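PDB 6WNS: acyl-homoserine-lactone synthase, which probably makes an acyl-homoserine lactone quorum-sensing signal by transferring an acyl group from an acyl-coenzyme A to S-adenosylmethionine. Local coordinates for residues A[96-108]-A[137-149]. Numbering follows the deposited sequence.
Sequences RAAEIFEWTRFFV and GIRQISVVCETFW
Ile138 crosses Phe101 at about a right angle and sets its CD1 methyl over the centre of the ring, a CH-pi contact with CD1 3.4 Å from the ring centroid. Chi1 of Ile138 (-51°) turns CG1 away from its own carbonyl carbon and carries CD1 to that face. On the same side of the sheet, Ile141 CG2 packs 3.4 Å from Trp103 CB. Val143 runs alongside Trp103, its CG2 3.8 Å from indole CE3. Helix 121-135 covers this indole with Leu126 and Leu129. Further on, Phe106 and Trp149 meet obliquely, ring planes at 78°.

Strands 100-108 and 140-146 pair in parallel. Phe101 turns both its N and its O to strand 140-146: N donates to Gln140 O, O accepts from Ser142 N. Trp103 N then reaches Ser142 O at 2.8 Å, nearly in line with the carbonyl. Beyond this the strands part. A water bridges the split, donating to Trp103 O (2.8 Å) and accepting from Val144 N (2.9 Å).

Glu102 lies on the other face, its carboxylate held by the backbone N of Leu81 and Met82. Ser142 OG is buried there without a polar partner. Strand 140-146 follows helix 121-135 in a beta-alpha-beta crossover, and the divergence resembles the splayed strands of the acetyltransferase (GNAT) fold. In GNAT relatives such a splay receives the acyl-CoA; a like role here is probable. The water takes up Trp103 O and Val144 N, which the splay keeps from pairing directly.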
loop_
_atom_site.group_PDB
_atom_site.type_symbol
_atom_site.label_atom_id
_atom_site.label_comp_id
_atom_site.label_asym_id
_atom_site.label_seq_id
_atom_site.Cartn_x
_atom_site.Cartn_y
_atom_site.Cartn_z
ATOM N N ARG A 96 16.883 -1.529 -1.410
ATOM C CA ARG A 96 16.625 -2.643 -2.351
ATOM C C ARG A 96 17.169 -3.951 -1.750
ATOM O O ARG A 96 18.384 -4.092 -1.571
ATOM C CB ARG A 96 17.218 -2.289 -3.722
ATOM C CG ARG A 96 16.780 -0.924 -4.242
ATOM C CD ARG A 96 17.100 -0.678 -5.700
ATOM N NE ARG A 96 16.134 -1.324 -6.569
ATOM C CZ ARG A 96 15.980 -1.076 -7.870
ATOM N NH1 ARG A 96 16.732 -0.175 -8.472
ATOM N NH2 ARG A 96 15.058 -1.720 -8.570
ATOM N N ALA A 97 16.304 -4.897 -1.410
ATOM C CA ALA A 97 16.716 -6.156 -0.750
ATOM C C ALA A 97 15.607 -7.129 -1.049
ATOM O O ALA A 97 14.531 -6.644 -1.337
ATOM C CB ALA A 97 16.850 -5.942 0.739
ATOM N N ALA A 98 15.860 -8.420 -0.989
ATOM C CA ALA A 98 14.813 -9.453 -1.128
ATOM C C ALA A 98 13.740 -9.254 -0.022
ATOM O O ALA A 98 12.555 -9.590 -0.298
ATOM C CB ALA A 98 15.441 -10.839 -1.059
ATOM N N GLU A 99 14.195 -8.703 1.143
ATOM C CA GLU A 99 13.478 -8.705 2.459
ATOM C C GLU A 99 12.531 -7.487 2.497
ATOM O O GLU A 99 11.750 -7.332 3.478
ATOM C CB GLU A 99 14.449 -8.661 3.664
ATOM C CG GLU A 99 15.908 -9.007 3.343
ATOM C CD GLU A 99 16.465 -10.276 3.977
ATOM O OE1 GLU A 99 16.879 -10.254 5.183
ATOM O OE2 GLU A 99 16.562 -11.295 3.252
ATOM N N ILE A 100 12.624 -6.644 1.454
ATOM C CA ILE A 100 12.073 -5.252 1.453
ATOM C C ILE A 100 11.137 -5.089 0.260
ATOM O O ILE A 100 11.637 -5.246 -0.857
ATOM C CB ILE A 100 13.225 -4.229 1.416
ATOM C CG1 ILE A 100 14.160 -4.384 2.627
ATOM C CG2 ILE A 100 12.697 -2.810 1.311
ATOM C CD1 ILE A 100 15.171 -3.259 2.788
ATOM N N PHE A 101 9.886 -4.620 0.488
ATOM C CA PHE A 101 8.899 -4.410 -0.606
ATOM C C PHE A 101 8.452 -2.965 -0.533
ATOM O O PHE A 101 8.520 -2.357 0.549
ATOM C CB PHE A 101 7.705 -5.365 -0.523
ATOM C CG PHE A 101 7.942 -6.732 -1.141
ATOM C CD1 PHE A 101 7.082 -7.244 -2.113
ATOM C CD2 PHE A 101 9.074 -7.464 -0.819
ATOM C CE1 PHE A 101 7.300 -8.504 -2.650
ATOM C CE2 PHE A 101 9.285 -8.733 -1.341
ATOM C CZ PHE A 101 8.394 -9.245 -2.251
ATOM N N GLU A 102 8.085 -2.404 -1.667
ATOM C CA GLU A 102 7.619 -0.996 -1.694
ATOM C C GLU A 102 6.099 -1.039 -1.626
ATOM O O GLU A 102 5.516 -1.769 -2.422
ATOM C CB GLU A 102 8.134 -0.257 -2.914
ATOM C CG GLU A 102 7.536 1.128 -2.962
ATOM C CD GLU A 102 7.637 1.854 -4.271
ATOM O OE1 GLU A 102 7.191 1.282 -5.278
ATOM O OE2 GLU A 102 8.189 3.025 -4.265
ATOM N N TRP A 103 5.538 -0.224 -0.735
ATOM C CA TRP A 103 4.101 0.108 -0.574
ATOM C C TRP A 103 3.715 1.246 -1.520
ATOM O O TRP A 103 4.359 2.333 -1.453
ATOM C CB TRP A 103 3.858 0.500 0.873
ATOM C CG TRP A 103 2.453 0.778 1.292
ATOM C CD1 TRP A 103 1.284 0.394 0.707
ATOM C CD2 TRP A 103 2.091 1.436 2.519
ATOM N NE1 TRP A 103 0.221 0.790 1.489
ATOM C CE2 TRP A 103 0.686 1.401 2.611
ATOM C CE3 TRP A 103 2.826 1.972 3.594
ATOM C CZ2 TRP A 103 0.003 1.972 3.675
ATOM C CZ3 TRP A 103 2.158 2.545 4.644
ATOM C CH2 TRP A 103 0.760 2.537 4.690
ATOM N N THR A 104 2.695 0.998 -2.358
ATOM C CA THR A 104 2.056 2.056 -3.164
ATOM C C THR A 104 0.535 1.867 -3.056
ATOM O O THR A 104 0.064 0.772 -2.654
ATOM C CB THR A 104 2.602 2.010 -4.603
ATOM O OG1 THR A 104 2.541 0.665 -5.097
ATOM C CG2 THR A 104 4.033 2.496 -4.714
ATOM N N ARG A 105 -0.210 2.855 -3.529
ATOM C CA ARG A 105 -1.662 2.708 -3.801
ATOM C C ARG A 105 -2.420 2.301 -2.536
ATOM O O ARG A 105 -3.205 1.390 -2.596
ATOM C CB ARG A 105 -1.810 1.790 -5.003
ATOM C CG ARG A 105 -1.044 2.329 -6.202
ATOM C CD ARG A 105 -1.124 3.820 -6.549
ATOM N NE ARG A 105 -0.596 4.044 -7.903
ATOM C CZ ARG A 105 -1.359 4.008 -8.990
ATOM N NH1 ARG A 105 -2.671 4.123 -8.867
ATOM N NH2 ARG A 105 -0.816 4.151 -10.182
ATOM N N PHE A 106 -2.177 2.987 -1.424
ATOM C CA PHE A 106 -3.021 2.835 -0.230
ATOM C C PHE A 106 -4.317 3.579 -0.484
ATOM O O PHE A 106 -4.245 4.743 -0.895
ATOM C CB PHE A 106 -2.360 3.423 1.006
ATOM C CG PHE A 106 -3.277 3.488 2.194
ATOM C CD1 PHE A 106 -3.520 2.359 2.963
ATOM C CD2 PHE A 106 -3.902 4.681 2.526
ATOM C CE1 PHE A 106 -4.322 2.452 4.099
ATOM C CE2 PHE A 106 -4.728 4.761 3.637
ATOM C CZ PHE A 106 -4.917 3.648 4.427
ATOM N N PHE A 107 -5.443 2.918 -0.378
ATOM C CA PHE A 107 -6.734 3.643 -0.429
ATOM C C PHE A 107 -7.746 2.980 0.501
ATOM O O PHE A 107 -7.717 1.745 0.730
ATOM C CB PHE A 107 -7.268 3.654 -1.861
ATOM C CG PHE A 107 -7.636 2.280 -2.334
ATOM C CD1 PHE A 107 -6.664 1.364 -2.703
ATOM C CD2 PHE A 107 -8.955 1.869 -2.323
ATOM C CE1 PHE A 107 -7.012 0.087 -3.103
ATOM C CE2 PHE A 107 -9.304 0.609 -2.783
ATOM C CZ PHE A 107 -8.340 -0.274 -3.177
ATOM N N VAL A 108 -8.673 3.813 0.921
ATOM C CA VAL A 108 -9.904 3.433 1.620
ATOM C C VAL A 108 -11.068 4.067 0.871
ATOM O O VAL A 108 -11.088 5.347 0.592
ATOM C CB VAL A 108 -9.846 3.922 3.084
ATOM C CG1 VAL A 108 -11.049 3.455 3.874
ATOM C CG2 VAL A 108 -8.540 3.504 3.750
ATOM N N GLY A 137 7.660 -13.012 5.018
ATOM C CA GLY A 137 9.052 -12.729 5.440
ATOM C C GLY A 137 9.602 -11.427 4.869
ATOM O O GLY A 137 10.882 -11.216 4.776
ATOM N N ILE A 138 8.663 -10.546 4.469
ATOM C CA ILE A 138 9.013 -9.130 4.188
ATOM C C ILE A 138 9.228 -8.521 5.576
ATOM O O ILE A 138 8.356 -8.796 6.445
ATOM C CB ILE A 138 7.843 -8.445 3.467
ATOM C CG1 ILE A 138 7.454 -9.335 2.283
ATOM C CG2 ILE A 138 8.187 -6.986 3.150
ATOM C CD1 ILE A 138 6.617 -8.760 1.238
ATOM N N ARG A 139 10.436 -7.982 5.785
ATOM C CA ARG A 139 10.900 -7.526 7.136
ATOM C C ARG A 139 10.738 -6.001 7.206
ATOM O O ARG A 139 10.434 -5.418 8.345
ATOM C CB ARG A 139 12.344 -7.957 7.352
ATOM C CG ARG A 139 12.561 -9.430 7.070
ATOM C CD ARG A 139 12.435 -10.266 8.324
ATOM N NE ARG A 139 13.459 -9.981 9.323
ATOM C CZ ARG A 139 14.698 -10.474 9.315
ATOM N NH1 ARG A 139 15.104 -11.251 8.325
ATOM N NH2 ARG A 139 15.545 -10.146 10.272
ATOM N N GLN A 140 10.870 -5.339 6.047
ATOM C CA GLN A 140 10.609 -3.888 5.985
ATOM C C GLN A 140 9.791 -3.529 4.731
ATOM O O GLN A 140 9.837 -4.298 3.685
ATOM C CB GLN A 140 11.918 -3.109 6.011
ATOM C CG GLN A 140 12.749 -3.390 7.280
ATOM C CD GLN A 140 14.160 -2.694 7.056
ATOM O OE1 GLN A 140 14.810 -2.862 6.101
ATOM N NE2 GLN A 140 14.542 -1.758 7.925
ATOM N N ILE A 141 9.186 -2.329 4.781
ATOM C CA ILE A 141 8.370 -1.764 3.651
ATOM C C ILE A 141 8.825 -0.324 3.408
ATOM O O ILE A 141 8.867 0.486 4.492
ATOM C CB ILE A 141 6.870 -1.780 3.981
ATOM C CG1 ILE A 141 6.331 -3.205 4.086
ATOM C CG2 ILE A 141 6.092 -0.974 2.927
ATOM C CD1 ILE A 141 5.196 -3.316 5.090
ATOM N N SER A 142 9.253 -0.056 2.080
ATOM C CA SER A 142 9.629 1.314 1.653
ATOM C C SER A 142 8.387 1.994 1.080
ATOM O O SER A 142 7.493 1.259 0.594
ATOM C CB SER A 142 10.784 1.346 0.704
ATOM O OG SER A 142 10.489 0.684 -0.499
ATOM N N VAL A 143 8.291 3.323 1.196
ATOM C CA VAL A 143 7.080 4.056 0.710
ATOM C C VAL A 143 7.428 5.520 0.481
ATOM O O VAL A 143 8.243 6.134 1.220
ATOM C CB VAL A 143 5.919 3.875 1.701
ATOM C CG1 VAL A 143 6.247 4.524 3.058
ATOM C CG2 VAL A 143 4.579 4.371 1.193
ATOM N N VAL A 144 6.760 6.082 -0.496
ATOM C CA VAL A 144 6.726 7.529 -0.805
ATOM C C VAL A 144 5.315 7.973 -0.407
ATOM O O VAL A 144 4.322 7.345 -0.906
ATOM C CB VAL A 144 6.979 7.762 -2.315
ATOM C CG1 VAL A 144 6.904 9.266 -2.632
ATOM C CG2 VAL A 144 8.293 7.151 -2.813
ATOM N N CYS A 145 5.206 8.863 0.549
ATOM C CA CYS A 145 3.907 9.271 1.109
ATOM C C CYS A 145 3.967 10.766 1.439
ATOM O O CYS A 145 5.089 11.414 1.397
ATOM C CB CYS A 145 3.541 8.423 2.314
ATOM S SG CYS A 145 4.816 8.596 3.575
ATOM N N GLU A 146 2.775 11.328 1.636
ATOM C CA GLU A 146 2.630 12.720 2.083
ATOM C C GLU A 146 3.355 12.872 3.432
ATOM O O GLU A 146 3.341 11.926 4.215
ATOM C CB GLU A 146 1.157 13.077 2.153
ATOM C CG GLU A 146 0.669 13.333 0.748
ATOM C CD GLU A 146 -0.579 14.191 0.577
ATOM O OE1 GLU A 146 -0.480 15.441 0.599
ATOM O OE2 GLU A 146 -1.609 13.573 0.293
ATOM N N THR A 147 3.908 14.053 3.666
ATOM C CA THR A 147 4.743 14.337 4.856
ATOM C C THR A 147 3.919 14.275 6.139
ATOM O O THR A 147 4.559 14.261 7.153
ATOM C CB THR A 147 5.483 15.668 4.743
ATOM O OG1 THR A 147 4.470 16.616 4.380
ATOM C CG2 THR A 147 6.571 15.678 3.694
ATOM N N PHE A 148 2.587 14.147 6.138
ATOM C CA PHE A 148 1.834 14.027 7.427
ATOM C C PHE A 148 1.811 12.568 7.919
ATOM O O PHE A 148 1.375 12.332 9.051
ATOM C CB PHE A 148 0.408 14.590 7.339
ATOM C CG PHE A 148 -0.516 13.904 6.356
ATOM C CD1 PHE A 148 -1.154 12.715 6.679
ATOM C CD2 PHE A 148 -0.757 14.448 5.106
ATOM C CE1 PHE A 148 -1.992 12.078 5.781
ATOM C CE2 PHE A 148 -1.620 13.826 4.226
ATOM C CZ PHE A 148 -2.216 12.624 4.556
ATOM N N TRP A 149 2.204 11.589 7.105
ATOM C CA TRP A 149 1.996 10.139 7.420
ATOM C C TRP A 149 2.849 9.679 8.591
ATOM O O TRP A 149 2.371 8.862 9.383
ATOM C CB TRP A 149 2.238 9.226 6.211
ATOM C CG TRP A 149 0.977 9.063 5.431
ATOM C CD1 TRP A 149 0.649 9.677 4.256
ATOM C CD2 TRP A 149 -0.194 8.344 5.859
ATOM N NE1 TRP A 149 -0.644 9.387 3.925
ATOM C CE2 TRP A 149 -1.178 8.538 4.856
ATOM C CE3 TRP A 149 -0.513 7.577 6.992
ATOM C CZ2 TRP A 149 -2.461 7.986 4.955
ATOM C CZ3 TRP A 149 -1.771 7.017 7.084
ATOM C CH2 TRP A 149 -2.727 7.213 6.067
HETATM O O HOH W 1 6.001 4.262 -2.633
#